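PDB 4FGW: glycerol-3-phosphate dehydrogenase [NAD(+)] 1 from Saccharomyces cerevisiae, which catalyses the NAD-dependent interconversion of dihydroxyacetone phosphate and sn-glycerol 3-phosphate, driving the glycerol accumulation that protects yeast cells during hyperosmotic stress. Local coordinates for residues 38-43 / 69-74. Sequence-based numbering, arbitrary orientation.
Sequences TVIGSG and QMWVFE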
loop_
_atom_site.group_PDB
_atom_site.type_symbol
_atom_site.label_atom_id
_atom_site.label_comp_id
_atom_site.label_asym_id
_atom_site.label_seq_id
_atom_site.Cartn_x
_atom_site.Cartn_y
_atom_site.Cartn_z
ATOM N N THR A 38 -28.070 1.242 -19.484
ATOM C CA THR A 38 -27.366 1.483 -20.744
ATOM C C THR A 38 -25.909 1.856 -20.467
ATOM O O THR A 38 -25.624 2.677 -19.592
ATOM C CB THR A 38 -28.102 2.517 -21.620
ATOM O OG1 THR A 38 -29.392 2.007 -21.969
ATOM C CG2 THR A 38 -27.336 2.878 -22.899
ATOM N N VAL A 39 -24.994 1.247 -21.229
ATOM C CA VAL A 39 -23.558 1.505 -21.159
ATOM C C VAL A 39 -23.145 2.283 -22.417
ATOM O O VAL A 39 -23.371 1.813 -23.538
ATOM C CB VAL A 39 -22.736 0.198 -20.973
ATOM C CG1 VAL A 39 -21.232 0.481 -20.926
ATOM C CG2 VAL A 39 -23.175 -0.549 -19.721
ATOM N N ILE A 40 -22.572 3.482 -22.231
ATOM C CA ILE A 40 -22.067 4.309 -23.336
ATOM C C ILE A 40 -20.557 4.022 -23.386
ATOM O O ILE A 40 -19.818 4.555 -22.549
ATOM C CB ILE A 40 -22.384 5.826 -23.113
ATOM C CG1 ILE A 40 -23.895 6.112 -22.842
ATOM C CG2 ILE A 40 -21.816 6.707 -24.237
ATOM C CD1 ILE A 40 -24.932 5.673 -23.897
ATOM N N GLY A 41 -20.122 3.132 -24.287
ATOM C CA GLY A 41 -18.709 2.773 -24.341
ATOM C C GLY A 41 -18.201 1.904 -25.466
ATOM O O GLY A 41 -17.473 2.390 -26.345
ATOM N N SER A 42 -18.491 0.591 -25.379
ATOM C CA SER A 42 -18.128 -0.452 -26.364
ATOM C C SER A 42 -16.656 -0.864 -26.545
ATOM O O SER A 42 -16.390 -1.866 -27.212
ATOM C CB SER A 42 -18.824 -0.244 -27.707
ATOM O OG SER A 42 -18.270 0.823 -28.459
ATOM N N GLY A 43 -15.723 -0.138 -25.940
ATOM C CA GLY A 43 -14.304 -0.482 -26.003
ATOM C C GLY A 43 -13.934 -1.601 -25.042
ATOM O O GLY A 43 -14.784 -2.422 -24.682
ATOM N N GLN A 69 -28.480 -2.300 -22.814
ATOM C CA GLN A 69 -28.098 -1.683 -24.079
ATOM C C GLN A 69 -26.663 -1.145 -23.993
ATOM O O GLN A 69 -26.262 -0.609 -22.959
ATOM C CB GLN A 69 -29.070 -0.557 -24.433
ATOM C CG GLN A 69 -29.305 -0.408 -25.936
ATOM C CD GLN A 69 -30.277 -1.394 -26.562
ATOM O OE1 GLN A 69 -30.309 -1.559 -27.785
ATOM N NE2 GLN A 69 -31.105 -2.057 -25.760
ATOM N N MET A 70 -25.884 -1.319 -25.064
ATOM C CA MET A 70 -24.517 -0.820 -25.123
ATOM C C MET A 70 -24.330 -0.006 -26.390
ATOM O O MET A 70 -24.467 -0.550 -27.489
ATOM C CB MET A 70 -23.484 -1.955 -25.033
ATOM C CG MET A 70 -22.040 -1.458 -25.083
ATOM S SD MET A 70 -20.775 -2.734 -24.931
ATOM C CE MET A 70 -20.989 -3.615 -26.458
ATOM N N TRP A 71 -24.024 1.299 -26.240
ATOM C CA TRP A 71 -23.792 2.149 -27.399
ATOM C C TRP A 71 -22.448 1.829 -28.039
ATOM O O TRP A 71 -21.398 1.988 -27.415
ATOM C CB TRP A 71 -23.940 3.652 -27.104
ATOM C CG TRP A 71 -23.627 4.491 -28.313
ATOM C CD1 TRP A 71 -24.357 4.571 -29.464
ATOM C CD2 TRP A 71 -22.423 5.236 -28.552
ATOM N NE1 TRP A 71 -23.716 5.373 -30.378
ATOM C CE2 TRP A 71 -22.523 5.792 -29.847
ATOM C CE3 TRP A 71 -21.273 5.503 -27.785
ATOM C CZ2 TRP A 71 -21.523 6.606 -30.393
ATOM C CZ3 TRP A 71 -20.284 6.312 -28.325
ATOM C CH2 TRP A 71 -20.415 6.858 -29.612
ATOM N N VAL A 72 -22.504 1.372 -29.295
ATOM C CA VAL A 72 -21.332 1.026 -30.097
ATOM C C VAL A 72 -21.244 2.001 -31.270
ATOM O O VAL A 72 -22.192 2.096 -32.048
ATOM C CB VAL A 72 -21.375 -0.452 -30.590
ATOM C CG1 VAL A 72 -20.086 -0.834 -31.318
ATOM C CG2 VAL A 72 -21.657 -1.426 -29.446
ATOM N N PHE A 73 -20.114 2.732 -31.389
ATOM C CA PHE A 73 -19.881 3.637 -32.512
ATOM C C PHE A 73 -19.675 2.710 -33.714
ATOM O O PHE A 73 -18.718 1.932 -33.723
ATOM C CB PHE A 73 -18.656 4.547 -32.273
ATOM C CG PHE A 73 -18.387 5.522 -33.401
ATOM C CD1 PHE A 73 -19.013 6.763 -33.434
ATOM C CD2 PHE A 73 -17.524 5.191 -34.441
ATOM C CE1 PHE A 73 -18.780 7.653 -34.487
ATOM C CE2 PHE A 73 -17.294 6.081 -35.494
ATOM C CZ PHE A 73 -17.922 7.307 -35.510
ATOM N N GLU A 74 -20.629 2.723 -34.659
ATOM C CA GLU A 74 -20.635 1.843 -35.825
ATOM C C GLU A 74 -19.353 1.832 -36.654
ATOM O O GLU A 74 -18.857 2.876 -37.080
ATOM C CB GLU A 74 -21.888 2.047 -36.695
ATOM C CG GLU A 74 -22.225 0.870 -37.600
ATOM C CD GLU A 74 -22.657 -0.401 -36.893
ATOM O OE1 GLU A 74 -23.879 -0.580 -36.687
ATOM O OE2 GLU A 74 -21.777 -1.225 -36.558
HETATM O O HOH W 1 -18.926 3.376 -28.559
#
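Ile-40 and Trp-71 cross obliquely on one face of the sheet, with Ile-40 CG2 3.8 Å from Trp-71 CE3 and Ile-40 CD1 near Trp-71 CB. Trp-71 NE1 hydrogen-bonds to Pro-109 O. On the same face Thr-38 and Gln-69 lie side by side, Thr-38 OG1 3.6 Å from Gln-69 CB; Thr-38 OG1 hydrogen-bonds to Ser-114 O and Gln-69 OE1 to Asn-108 ND2. Strands 38-40 and 69-71 run parallel, 14° apart, joined by Val-39 N to Gln-69 O (2.8 Å) and Trp-71 N to Val-39 O (2.8 Å). With helix 44-59 in the connection, they form the first beta-alpha-beta crossover of the Rossmann domain. Gly-41 to Gly-43 belong to the glycine-rich turn and, like Phe-73, probably bind NAD(+). On the opposite face, Val-39 and Met-70 pack against helix 44-59; Met-70 is extended as far as SD (chi2 178°), which sits 3.8 Å from Ser-42 CA, and then turns at chi3 so that CE approaches Ser-42 CB. The CB of Ser-42 is directed toward segment 69-74, 3.5 Å from Val-72 CG2. A water gives hydrogen bonds to Ser-42 OG (2.6 Å) and Trp-71 O and accepts one from Phe-73 N.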